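L-2,4-diaminobutyric acid acetyltransferase (Geobacillus sp., PDB 6SLL) catalyses transfer of the acetyl group of acetyl coenzyme A to L-2,4-diaminobutyric acid, a step in the biosynthesis of the chemical chaperone ectoine. Local coordinates at residues E84-W89 and G109-K114; W89-A94 and R135-Y140. One frame throughout, in Å; residues are numbered along the deposited sequence.

Contact 1 (E84-W89 and G109-K114); sequences ETLFVW and GLMNQK. With DAB (2,4-diaminobutyric acid), chain G.
Leu86 meets Met111 and Leu110 with a single methyl. Its CD2 lies 3.5 Å from SD of Met111 and 4.1 Å from CD2 of Leu110, both approaches tip to tip, so one branch of the strand residue bridges two successive residues of the helix. Met111 does not start out facing the strand; its chain, bent at chi2 and chi3 (-41° and -63°), folds back and brings the sulfur against Leu86. Leu110 is directed toward the strand, and its side chain also touches Ile74 of the neighbouring strand 69-78. Behind these apolar ends, Gly109 O takes two bonds: from Asn112 N and, from the opposite face of its carbonyl plane, from the side-chain NE2 of Gln113 at 2.9 Å. The strand is held by backbone bonds from Leu86 to Phe121 and Glu123 of strand 121-125. Further along the strand, Trp89 O accepts ND of 2,4-diaminobutyric acid at 2.9 Å, while the Trp89 ring lies against Tyr48 of the second subunit. Strand 85-93, helix 102-112 and strand 121-125 form a beta-alpha-beta unit of the GNAT acetyltransferase fold, and this buried apolar seam packs its helix onto the sheet.

Contact 2 (W89-A94 and R135-Y140); sequences WQVAVA and RLFLGY. With COA (coenzyme A), chain F; DAB (2,4-diaminobutyric acid), chain G.
Val91 splits its two methyls between neighbouring residues of helix 131-144. The Val91 and Leu136 side chains cross obliquely, CG1 of the valine, anti to its backbone N (chi1 -177°), lying 4.0 Å from Leu136 CD2; Val91 and Phe137 approach from opposite directions, with Val91 CG2 3.9 Å from Phe137 CZ at the far end of the ring. Leu136 CD2 also rests over one face of the Phe137 ring, toward its rim, so the two helix side chains also pack on each other where they meet the valine. Val91 CG1 touches CEP of coenzyme A as well, whereas Leu136 turns its other methyl, CD1, to C5B, the 5' carbon of the ribose. Two residues along the strand, Val93 N donates a nearly straight bond to O9P of the pantetheine arm (3.0 Å, 169°); on the helix, Arg135, just before Leu136, reaches the 3'-phosphate, its NH2 making a weak bond to O8A at 3.4 Å with the oxygen at the edge of the guanidinium plane. Gly139 N lies over one guanidinium face, and a salt bridge from Arg135 NH1 to Glu142 helps fix the group's rotation. Gln90 points away from the helix; NE2 gives DAB OXT a bond of 3.0 Å, while its amide is further held by Tyr50 OH at OE1 and Asp43 O at NE2. Trp89 NE1 adds only a weak, bent bond to DAB O, which sits near the indole plane at the ring edge. The strand thus serves the amino acid with Trp89 and Gln90 and the cofactor with Val91 to Val93, consistent with the GNAT fold, in which this strand characteristically pairs with the pantetheine arm through its backbone and runs alongside the substrate site.

In the fold
Along the chain, strand 85-93 comes first and supplies one side of both contacts. The chain then turns into helix 102-112, whose later residues pack back on the first half of the strand and close contact 1 over 19 intervening residues. It continues through strand 121-125 into helix 131-144, which comes back to the second half and closes contact 2 over a longer loop of 40. Their segments alternate, so the two closures cross, and Trp89 belongs to both. With centres 13 Å apart they touch directly, through Met111 CG against Tyr140 OH and Val88 CG1 against Phe137 CZ, tying both helices to each other and to the strand beside the ligands.

Contact 1 (E84-W89 and G109-K114)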
ATOM      1  N   GLU B  84     -14.566  -5.027   8.446  1.00 12.79           N
ATOM      2  CA  GLU B  84     -15.509  -5.759   7.655  1.00 13.12           C
ATOM      3  C   GLU B  84     -15.464  -5.352   6.156  1.00 11.19           C
ATOM      4  O   GLU B  84     -16.129  -6.040   5.381  1.00 12.21           O
ATOM      5  CB  GLU B  84     -16.915  -5.617   8.179  1.00 14.08           C
ATOM      6  CG  GLU B  84     -17.023  -6.397   9.488  1.00 19.95           C
ATOM      7  CD  GLU B  84     -18.478  -6.453  10.011  1.00 21.74           C
ATOM      8  OE1 GLU B  84     -18.814  -7.515  10.666  1.00 23.25           O
ATOM      9  OE2 GLU B  84     -19.388  -5.551   9.545  1.00 23.70           O
ATOM     10  N   THR B  85     -14.704  -4.338   5.844  1.00 10.81           N
ATOM     11  CA  THR B  85     -14.542  -3.910   4.463  1.00 10.96           C
ATOM     12  C   THR B  85     -13.220  -4.429   3.868  1.00 10.43           C
ATOM     13  O   THR B  85     -12.181  -4.140   4.479  1.00 11.52           O
ATOM     14  CB  THR B  85     -14.620  -2.395   4.349  1.00 11.49           C
ATOM     15  OG1 THR B  85     -15.968  -1.995   4.695  1.00 14.15           O
ATOM     16  CG2 THR B  85     -14.322  -1.925   2.949  1.00 13.58           C
ATOM     17  N   LEU B  86     -13.294  -5.096   2.753  1.00 10.02           N
ATOM     18  CA  LEU B  86     -12.102  -5.416   1.950  1.00  8.85           C
ATOM     19  C   LEU B  86     -12.017  -4.374   0.822  1.00  8.53           C
ATOM     20  O   LEU B  86     -12.928  -4.240   0.022  1.00  9.79           O
ATOM     21  CB  LEU B  86     -12.233  -6.791   1.364  1.00  9.19           C
ATOM     22  CG  LEU B  86     -11.027  -7.273   0.567  1.00 10.40           C
ATOM     23  CD1 LEU B  86      -9.879  -7.672   1.463  1.00 10.36           C
ATOM     24  CD2 LEU B  86     -11.391  -8.455  -0.321  1.00 11.36           C
ATOM     25  N   PHE B  87     -10.870  -3.657   0.780  1.00  8.62           N
ATOM     26  CA  PHE B  87     -10.609  -2.729  -0.323  1.00  8.28           C
ATOM     27  C   PHE B  87      -9.832  -3.469  -1.405  1.00  8.76           C
ATOM     28  O   PHE B  87      -8.752  -4.024  -1.105  1.00  9.15           O
ATOM     29  CB  PHE B  87      -9.806  -1.517   0.184  1.00  9.03           C
ATOM     30  CG  PHE B  87      -9.618  -0.513  -0.936  1.00  8.74           C
ATOM     31  CD1 PHE B  87     -10.593   0.364  -1.242  1.00 10.16           C
ATOM     32  CD2 PHE B  87      -8.466  -0.477  -1.648  1.00 10.05           C
ATOM     33  CE1 PHE B  87     -10.446   1.274  -2.248  1.00 11.80           C
ATOM     34  CE2 PHE B  87      -8.293   0.448  -2.666  1.00 11.29           C
ATOM     35  CZ  PHE B  87      -9.321   1.318  -2.970  1.00 12.67           C
ATOM     36  N   VAL B  88     -10.384  -3.488  -2.608  1.00  7.91           N
ATOM     37  CA  VAL B  88      -9.720  -4.089  -3.736  1.00  8.53           C
ATOM     38  C   VAL B  88      -9.030  -2.985  -4.487  1.00  8.46           C
ATOM     39  O   VAL B  88      -9.698  -2.012  -4.971  1.00  9.43           O
ATOM     40  CB  VAL B  88     -10.634  -4.907  -4.628  1.00  9.60           C
ATOM     41  CG1 VAL B  88      -9.906  -5.396  -5.840  1.00 10.74           C
ATOM     42  CG2 VAL B  88     -11.259  -6.042  -3.838  1.00 11.49           C
ATOM     43  N   TRP B  89      -7.700  -3.010  -4.570  1.00  8.31           N
ATOM     44  CA  TRP B  89      -6.862  -1.951  -5.083  1.00  8.32           C
ATOM     45  C   TRP B  89      -6.657  -2.080  -6.554  1.00  8.70           C
ATOM     46  O   TRP B  89      -7.155  -1.220  -7.323  1.00 10.95           O
ATOM     47  CB  TRP B  89      -5.575  -1.906  -4.268  1.00  8.78           C
ATOM     48  CG  TRP B  89      -4.615  -0.814  -4.604  1.00  8.95           C
ATOM     49  CD1 TRP B  89      -4.709   0.173  -5.570  1.00 10.46           C
ATOM     50  CD2 TRP B  89      -3.365  -0.595  -3.932  1.00  9.64           C
ATOM     51  NE1 TRP B  89      -3.577   0.927  -5.509  1.00 11.44           N
ATOM     52  CE2 TRP B  89      -2.732   0.476  -4.540  1.00 11.24           C
ATOM     53  CE3 TRP B  89      -2.744  -1.240  -2.890  1.00 11.03           C
ATOM     54  CZ2 TRP B  89      -1.513   0.963  -4.117  1.00 13.38           C
ATOM     55  CZ3 TRP B  89      -1.514  -0.744  -2.433  1.00 14.01           C
ATOM     56  CH2 TRP B  89      -0.925   0.330  -3.076  1.00 15.07           C
ATOM     57  N   GLY B 109     -12.072 -16.399  -5.972  1.00 10.97           N
ATOM     58  CA  GLY B 109     -11.106 -17.097  -5.137  1.00 12.42           C
ATOM     59  C   GLY B 109     -10.590 -16.268  -4.018  1.00 11.62           C
ATOM     60  O   GLY B 109     -10.435 -16.766  -2.871  1.00 12.33           O
ATOM     61  N   LEU B 110     -10.366 -14.976  -4.202  1.00 11.15           N
ATOM     62  CA  LEU B 110      -9.958 -14.110  -3.134  1.00 11.67           C
ATOM     63  C   LEU B 110     -10.960 -14.119  -2.006  1.00 11.19           C
ATOM     64  O   LEU B 110     -10.600 -14.186  -0.809  1.00 11.35           O
ATOM     65  CB  LEU B 110      -9.789 -12.686  -3.667  1.00 12.11           C
ATOM     66  CG  LEU B 110      -9.464 -11.589  -2.663  1.00 14.00           C
ATOM     67  CD1 LEU B 110      -8.173 -11.928  -1.866  1.00 17.27           C
ATOM     68  CD2 LEU B 110      -9.381 -10.264  -3.359  1.00 17.63           C
ATOM     69  N   MET B 111     -12.206 -14.113  -2.307  1.00 10.53           N
ATOM     70  CA  MET B 111     -13.230 -14.025  -1.294  1.00 11.13           C
ATOM     71  C   MET B 111     -13.404 -15.331  -0.518  1.00 11.47           C
ATOM     72  O   MET B 111     -14.033 -15.324   0.527  1.00 13.70           O
ATOM     73  CB  MET B 111     -14.561 -13.548  -1.864  1.00 11.69           C
ATOM     74  CG  MET B 111     -14.464 -12.120  -2.403  1.00 13.37           C
ATOM     75  SD  MET B 111     -13.606 -10.905  -1.576  1.00 18.46           S
ATOM     76  CE  MET B 111     -14.609 -11.058  -0.415  1.00 11.19           C
ATOM     77  N   ASN B 112     -12.789 -16.431  -0.948  1.00 11.12           N
ATOM     78  CA  ASN B 112     -12.756 -17.674  -0.165  1.00 11.87           C
ATOM     79  C   ASN B 112     -11.590 -17.721   0.794  1.00 11.74           C
ATOM     80  O   ASN B 112     -11.516 -18.658   1.603  1.00 13.32           O
ATOM     81  CB  ASN B 112     -12.633 -18.889  -1.112  1.00 11.99           C
ATOM     82  CG  ASN B 112     -13.821 -19.089  -2.013  1.00 11.83           C
ATOM     83  OD1 ASN B 112     -14.944 -18.831  -1.595  1.00 13.54           O
ATOM     84  ND2 ASN B 112     -13.563 -19.580  -3.210  1.00 13.23           N
ATOM     85  N   GLN B 113     -10.611 -16.846   0.690  1.00 11.43           N
ATOM     86  CA  GLN B 113      -9.422 -16.995   1.475  1.00 11.37           C
ATOM     87  C   GLN B 113      -9.714 -16.856   2.921  1.00 10.60           C
ATOM     88  O   GLN B 113     -10.605 -16.086   3.361  1.00 10.91           O
ATOM     89  CB  GLN B 113      -8.352 -15.997   1.028  1.00 12.90           C
ATOM     90  CG  GLN B 113      -7.950 -16.241  -0.442  1.00 15.69           C
ATOM     91  CD  GLN B 113      -7.684 -17.739  -0.777  1.00 17.25           C
ATOM     92  OE1 GLN B 113      -6.788 -18.323  -0.079  1.00 18.14           O
ATOM     93  NE2 GLN B 113      -8.369 -18.423  -1.707  1.00 18.44           N
ATOM     94  N   LYS B 114      -8.907 -17.492   3.749  1.00 11.16           N
ATOM     95  CA  LYS B 114      -9.120 -17.484   5.178  1.00 11.81           C
ATOM     96  C   LYS B 114      -9.139 -16.091   5.757  1.00 11.13           C
ATOM     97  O   LYS B 114      -9.956 -15.776   6.620  1.00 12.58           O
ATOM     98  CB  LYS B 114      -7.983 -18.296   5.842  1.00 12.97           C
ATOM     99  CG  LYS B 114      -8.108 -18.450   7.312  1.00 15.83           C
ATOM    100  CD  LYS B 114      -6.877 -19.274   7.910  1.00 21.48           C
ATOM    101  CE  LYS B 114      -6.904 -19.388   9.347  1.00 24.42           C
ATOM    102  NZ  LYS B 114      -5.812 -20.256   9.838  1.00 35.83           N
TER
HETATM  103  N   DAB G 202      -6.404   3.525 -10.950  1.00 13.99           N
HETATM  104  CA  DAB G 202      -6.181   3.011  -9.565  1.00 11.16           C
HETATM  105  C   DAB G 202      -4.939   2.147  -9.592  1.00 10.71           C
HETATM  106  O   DAB G 202      -4.460   1.874  -8.497  1.00 12.18           O
HETATM  107  CB  DAB G 202      -7.398   2.238  -9.045  1.00 11.46           C
HETATM  108  CG  DAB G 202      -7.664   0.929  -9.718  1.00 11.84           C
HETATM  109  ND  DAB G 202      -8.866   0.293  -9.100  1.00 12.68           N
HETATM  110  OXT DAB G 202      -4.486   1.743 -10.656  1.00 12.27           O

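Contact 2 (W89-A94 and R135-Y140)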
ATOM      1  N   TRP B  89      -7.700  -3.010  -4.570  1.00  8.31           N
ATOM      2  CA  TRP B  89      -6.862  -1.951  -5.083  1.00  8.32           C
ATOM      3  C   TRP B  89      -6.657  -2.080  -6.554  1.00  8.70           C
ATOM      4  O   TRP B  89      -7.155  -1.220  -7.323  1.00 10.95           O
ATOM      5  CB  TRP B  89      -5.575  -1.906  -4.268  1.00  8.78           C
ATOM      6  CG  TRP B  89      -4.615  -0.814  -4.604  1.00  8.95           C
ATOM      7  CD1 TRP B  89      -4.709   0.173  -5.570  1.00 10.46           C
ATOM      8  CD2 TRP B  89      -3.365  -0.595  -3.932  1.00  9.64           C
ATOM      9  NE1 TRP B  89      -3.577   0.927  -5.509  1.00 11.44           N
ATOM     10  CE2 TRP B  89      -2.732   0.476  -4.540  1.00 11.24           C
ATOM     11  CE3 TRP B  89      -2.744  -1.240  -2.890  1.00 11.03           C
ATOM     12  CZ2 TRP B  89      -1.513   0.963  -4.117  1.00 13.38           C
ATOM     13  CZ3 TRP B  89      -1.514  -0.744  -2.433  1.00 14.01           C
ATOM     14  CH2 TRP B  89      -0.925   0.330  -3.076  1.00 15.07           C
ATOM     15  N   GLN B  90      -5.951  -3.107  -7.046  1.00  8.21           N
ATOM     16  CA  GLN B  90      -5.716  -3.269  -8.494  1.00  8.20           C
ATOM     17  C   GLN B  90      -6.102  -4.685  -8.906  1.00  8.45           C
ATOM     18  O   GLN B  90      -5.728  -5.655  -8.224  1.00 10.12           O
ATOM     19  CB  GLN B  90      -4.247  -2.977  -8.862  1.00  8.83           C
ATOM     20  CG  GLN B  90      -3.875  -1.525  -8.616  1.00  9.29           C
ATOM     21  CD  GLN B  90      -2.482  -1.160  -9.027  1.00  9.44           C
ATOM     22  OE1 GLN B  90      -1.518  -1.786  -8.601  1.00 10.77           O
ATOM     23  NE2 GLN B  90      -2.366  -0.160  -9.865  1.00 10.08           N
ATOM     24  N   VAL B  91      -6.769  -4.778 -10.039  1.00  8.62           N
ATOM     25  CA  VAL B  91      -7.040  -6.042 -10.720  1.00  8.87           C
ATOM     26  C   VAL B  91      -6.462  -5.965 -12.097  1.00  8.70           C
ATOM     27  O   VAL B  91      -6.869  -5.036 -12.847  1.00 10.07           O
ATOM     28  CB  VAL B  91      -8.544  -6.384 -10.734  1.00 10.33           C
ATOM     29  CG1 VAL B  91      -8.794  -7.707 -11.371  1.00 12.15           C
ATOM     30  CG2 VAL B  91      -9.242  -6.209  -9.415  1.00 12.43           C
ATOM     31  N   ALA B  92      -5.635  -6.893 -12.480  1.00  8.96           N
ATOM     32  CA  ALA B  92      -5.019  -6.880 -13.832  1.00  9.20           C
ATOM     33  C   ALA B  92      -5.002  -8.290 -14.396  1.00  9.17           C
ATOM     34  O   ALA B  92      -4.627  -9.220 -13.666  1.00  8.98           O
ATOM     35  CB  ALA B  92      -3.569  -6.381 -13.722  1.00 11.22           C
ATOM     36  N   VAL B  93      -5.314  -8.400 -15.689  1.00  9.28           N
ATOM     37  CA  VAL B  93      -5.074  -9.647 -16.411  1.00  9.45           C
ATOM     38  C   VAL B  93      -4.311  -9.238 -17.670  1.00 10.45           C
ATOM     39  O   VAL B  93      -4.639  -8.255 -18.368  1.00 10.65           O
ATOM     40  CB  VAL B  93      -6.403 -10.359 -16.716  1.00 10.39           C
ATOM     41  CG1 VAL B  93      -6.233 -11.519 -17.692  1.00 11.42           C
ATOM     42  CG2 VAL B  93      -7.063 -10.842 -15.418  1.00 10.39           C
ATOM     43  N   ALA B  94      -3.282  -9.998 -18.011  1.00 10.68           N
ATOM     44  CA  ALA B  94      -2.469  -9.763 -19.200  1.00 11.84           C
ATOM     45  C   ALA B  94      -3.374  -9.781 -20.424  1.00 11.95           C
ATOM     46  O   ALA B  94      -4.270 -10.614 -20.563  1.00 11.69           O
ATOM     47  CB  ALA B  94      -1.422 -10.864 -19.317  1.00 13.12           C
ATOM     48  N   ARG B 135     -17.753  -4.203 -15.402  1.00 16.97           N
ATOM     49  CA  ARG B 135     -18.539  -5.466 -15.557  1.00 17.97           C
ATOM     50  C   ARG B 135     -18.095  -6.531 -14.592  1.00 16.48           C
ATOM     51  O   ARG B 135     -18.945  -7.313 -14.047  1.00 17.67           O
ATOM     52  CB  ARG B 135     -18.460  -5.990 -16.920  1.00 20.17           C
ATOM     53  CG  ARG B 135     -19.257  -5.198 -17.825  1.00 26.09           C
ATOM     54  CD  ARG B 135     -20.756  -5.182 -17.392  1.00 31.27           C
ATOM     55  NE  ARG B 135     -21.323  -6.498 -16.886  1.00 31.20           N
ATOM     56  CZ  ARG B 135     -22.330  -6.662 -15.916  1.00 36.27           C
ATOM     57  NH1 ARG B 135     -22.893  -5.591 -15.274  1.00 35.30           N
ATOM     58  NH2 ARG B 135     -22.736  -7.931 -15.610  1.00 36.15           N
ATOM     59  N   LEU B 136     -16.773  -6.619 -14.291  1.00 13.98           N
ATOM     60  CA  LEU B 136     -16.281  -7.603 -13.324  1.00 13.74           C
ATOM     61  C   LEU B 136     -17.003  -7.423 -12.013  1.00 14.51           C
ATOM     62  O   LEU B 136     -17.544  -8.361 -11.395  1.00 16.08           O
ATOM     63  CB  LEU B 136     -14.806  -7.427 -13.157  1.00 14.19           C
ATOM     64  CG  LEU B 136     -14.191  -8.262 -12.049  1.00 14.07           C
ATOM     65  CD1 LEU B 136     -14.274  -9.742 -12.344  1.00 15.84           C
ATOM     66  CD2 LEU B 136     -12.754  -7.809 -11.893  1.00 15.11           C
ATOM     67  N   PHE B 137     -16.974  -6.162 -11.472  1.00 13.96           N
ATOM     68  CA  PHE B 137     -17.450  -5.953 -10.120  1.00 13.81           C
ATOM     69  C   PHE B 137     -19.000  -5.944 -10.089  1.00 16.02           C
ATOM     70  O   PHE B 137     -19.584  -6.512  -9.150  1.00 15.96           O
ATOM     71  CB  PHE B 137     -16.909  -4.670  -9.532  1.00 13.84           C
ATOM     72  CG  PHE B 137     -15.476  -4.840  -9.140  1.00 12.82           C
ATOM     73  CD1 PHE B 137     -15.142  -5.516  -7.965  1.00 13.60           C
ATOM     74  CD2 PHE B 137     -14.483  -4.305  -9.883  1.00 13.64           C
ATOM     75  CE1 PHE B 137     -13.882  -5.700  -7.586  1.00 14.40           C
ATOM     76  CE2 PHE B 137     -13.140  -4.472  -9.490  1.00 13.43           C
ATOM     77  CZ  PHE B 137     -12.879  -5.186  -8.370  1.00 14.68           C
ATOM     78  N   LEU B 138     -19.657  -5.277 -11.056  1.00 16.54           N
ATOM     79  CA  LEU B 138     -21.079  -5.288 -11.018  1.00 17.24           C
ATOM     80  C   LEU B 138     -21.667  -6.639 -11.336  1.00 18.51           C
ATOM     81  O   LEU B 138     -22.650  -7.070 -10.682  1.00 20.26           O
ATOM     82  CB  LEU B 138     -21.670  -4.270 -11.941  1.00 20.99           C
ATOM     83  CG  LEU B 138     -21.318  -2.809 -11.631  1.00 22.62           C
ATOM     84  CD1 LEU B 138     -21.903  -1.892 -12.699  1.00 28.46           C
ATOM     85  CD2 LEU B 138     -21.852  -2.410 -10.232  1.00 26.52           C
ATOM     86  N   GLY B 139     -21.006  -7.402 -12.168  1.00 17.84           N
ATOM     87  CA  GLY B 139     -21.396  -8.834 -12.422  1.00 18.55           C
ATOM     88  C   GLY B 139     -21.251  -9.697 -11.224  1.00 18.32           C
ATOM     89  O   GLY B 139     -22.055 -10.586 -10.923  1.00 20.20           O
ATOM     90  N   TYR B 140     -20.173  -9.533 -10.448  1.00 17.79           N
ATOM     91  CA  TYR B 140     -20.003 -10.276  -9.190  1.00 18.41           C
ATOM     92  C   TYR B 140     -21.147  -9.992  -8.253  1.00 18.82           C
ATOM     93  O   TYR B 140     -21.741 -10.955  -7.672  1.00 20.66           O
ATOM     94  CB  TYR B 140     -18.638  -9.875  -8.585  1.00 17.79           C
ATOM     95  CG  TYR B 140     -18.290 -10.640  -7.336  1.00 15.83           C
ATOM     96  CD1 TYR B 140     -17.962 -11.952  -7.400  1.00 19.03           C
ATOM     97  CD2 TYR B 140     -18.265 -10.065  -6.155  1.00 18.93           C
ATOM     98  CE1 TYR B 140     -17.623 -12.655  -6.283  1.00 20.39           C
ATOM     99  CE2 TYR B 140     -18.018 -10.762  -5.009  1.00 21.00           C
ATOM    100  CZ  TYR B 140     -17.695 -12.114  -5.035  1.00 18.23           C
ATOM    101  OH  TYR B 140     -17.419 -12.759  -3.865  1.00 23.88           O
TER
HETATM  102  N1A COA F 201     -15.772  -6.886 -23.473  1.00 16.50           N
HETATM  103  C2A COA F 201     -16.932  -7.231 -22.895  1.00 17.35           C
HETATM  104  N3A COA F 201     -17.121  -7.795 -21.700  1.00 16.74           N
HETATM  105  C4A COA F 201     -15.948  -8.064 -21.061  1.00 15.18           C
HETATM  106  C5A COA F 201     -14.698  -7.718 -21.560  1.00 13.04           C
HETATM  107  C6A COA F 201     -14.595  -7.094 -22.819  1.00 15.02           C
HETATM  108  N6A COA F 201     -13.485  -6.760 -23.409  1.00 16.39           N
HETATM  109  N7A COA F 201     -13.739  -8.195 -20.676  1.00 13.74           N
HETATM  110  C8A COA F 201     -14.399  -8.714 -19.653  1.00 13.31           C
HETATM  111  N9A COA F 201     -15.737  -8.613 -19.850  1.00 14.71           N
HETATM  112  C1B COA F 201     -16.730  -9.027 -18.957  1.00 17.17           C
HETATM  113  C2B COA F 201     -16.966 -10.542 -18.994  1.00 16.92           C
HETATM  114  O2B COA F 201     -17.872 -10.887 -19.987  1.00 21.27           O
HETATM  115  C3B COA F 201     -17.355 -10.762 -17.544  1.00 19.78           C
HETATM  116  O3B COA F 201     -18.730 -10.215 -17.377  1.00 26.06           O
HETATM  117  P3B COA F 201     -20.018 -11.200 -17.288  1.00 29.43           P
HETATM  118  O7A COA F 201     -19.764 -11.795 -15.886  1.00 42.98           O
HETATM  119  O8A COA F 201     -21.217 -10.272 -17.536  1.00 34.22           O
HETATM  120  O9A COA F 201     -19.716 -12.567 -18.089  1.00 54.54           O
HETATM  121  C4B COA F 201     -16.479  -9.789 -16.802  1.00 18.66           C
HETATM  122  O4B COA F 201     -16.253  -8.692 -17.653  1.00 17.83           O
HETATM  123  C5B COA F 201     -15.252 -10.516 -16.247  1.00 17.03           C
HETATM  124  O5B COA F 201     -14.550 -11.183 -17.323  1.00 13.40           O
HETATM  125  P1A COA F 201     -13.155 -11.919 -17.119  1.00 12.41           P
HETATM  126  O1A COA F 201     -12.905 -12.732 -18.324  1.00 12.95           O
HETATM  127  O2A COA F 201     -13.076 -12.554 -15.783  1.00 13.35           O
HETATM  128  O3A COA F 201     -12.190 -10.627 -17.150  1.00 11.10           O
HETATM  129  P2A COA F 201     -10.630 -10.618 -17.563  1.00 11.20           P
HETATM  130  O4A COA F 201      -9.938 -11.799 -17.001  1.00 10.51           O
HETATM  131  O5A COA F 201     -10.526 -10.393 -19.037  1.00 12.20           O
HETATM  132  O6A COA F 201     -10.115  -9.372 -16.782  1.00 10.67           O
HETATM  133  CBP COA F 201      -9.859  -7.007 -16.404  1.00 11.28           C
HETATM  134  CCP COA F 201     -10.835  -8.121 -16.674  1.00 11.48           C
HETATM  135  CDP COA F 201     -10.682  -5.733 -16.048  1.00 12.96           C
HETATM  136  CEP COA F 201      -8.986  -7.373 -15.257  1.00 11.97           C
HETATM  137  CAP COA F 201      -9.024  -6.816 -17.713  1.00 12.29           C
HETATM  138  OAP COA F 201      -9.920  -6.329 -18.747  1.00 14.45           O
HETATM  139  C9P COA F 201      -7.861  -5.890 -17.618  1.00 12.97           C
HETATM  140  O9P COA F 201      -6.848  -6.101 -16.928  1.00 12.30           O
HETATM  141  N8P COA F 201      -8.015  -4.770 -18.374  0.70 12.31           N
HETATM  142  C7P COA F 201      -7.132  -3.723 -18.542  0.70 14.17           C
HETATM  143  C6P COA F 201      -7.267  -3.071 -20.014  0.70 14.58           C
HETATM  144  C5P COA F 201      -8.427  -2.141 -20.144  0.70 12.74           C
HETATM  145  O5P COA F 201      -9.577  -2.542 -19.748  0.70 13.74           O
HETATM  146  N4P COA F 201      -8.292  -1.082 -20.715  0.70 15.56           N
HETATM  147  C3P COA F 201      -9.431  -0.095 -20.936  0.70 18.68           C
HETATM  148  C2P COA F 201      -8.721   1.340 -21.552  0.70 18.95           C
HETATM  149  S1P COA F 201      -8.336   1.002 -23.243  0.60 17.77           S
HETATM  150  N   DAB G 202      -6.404   3.525 -10.950  1.00 13.99           N
HETATM  151  CA  DAB G 202      -6.181   3.011  -9.565  1.00 11.16           C
HETATM  152  C   DAB G 202      -4.939   2.147  -9.592  1.00 10.71           C
HETATM  153  O   DAB G 202      -4.460   1.874  -8.497  1.00 12.18           O
HETATM  154  CB  DAB G 202      -7.398   2.238  -9.045  1.00 11.46           C
HETATM  155  CG  DAB G 202      -7.664   0.929  -9.718  1.00 11.84           C
HETATM  156  ND  DAB G 202      -8.866   0.293  -9.100  1.00 12.68           N
HETATM  157  OXT DAB G 202      -4.486   1.743 -10.656  1.00 12.27           O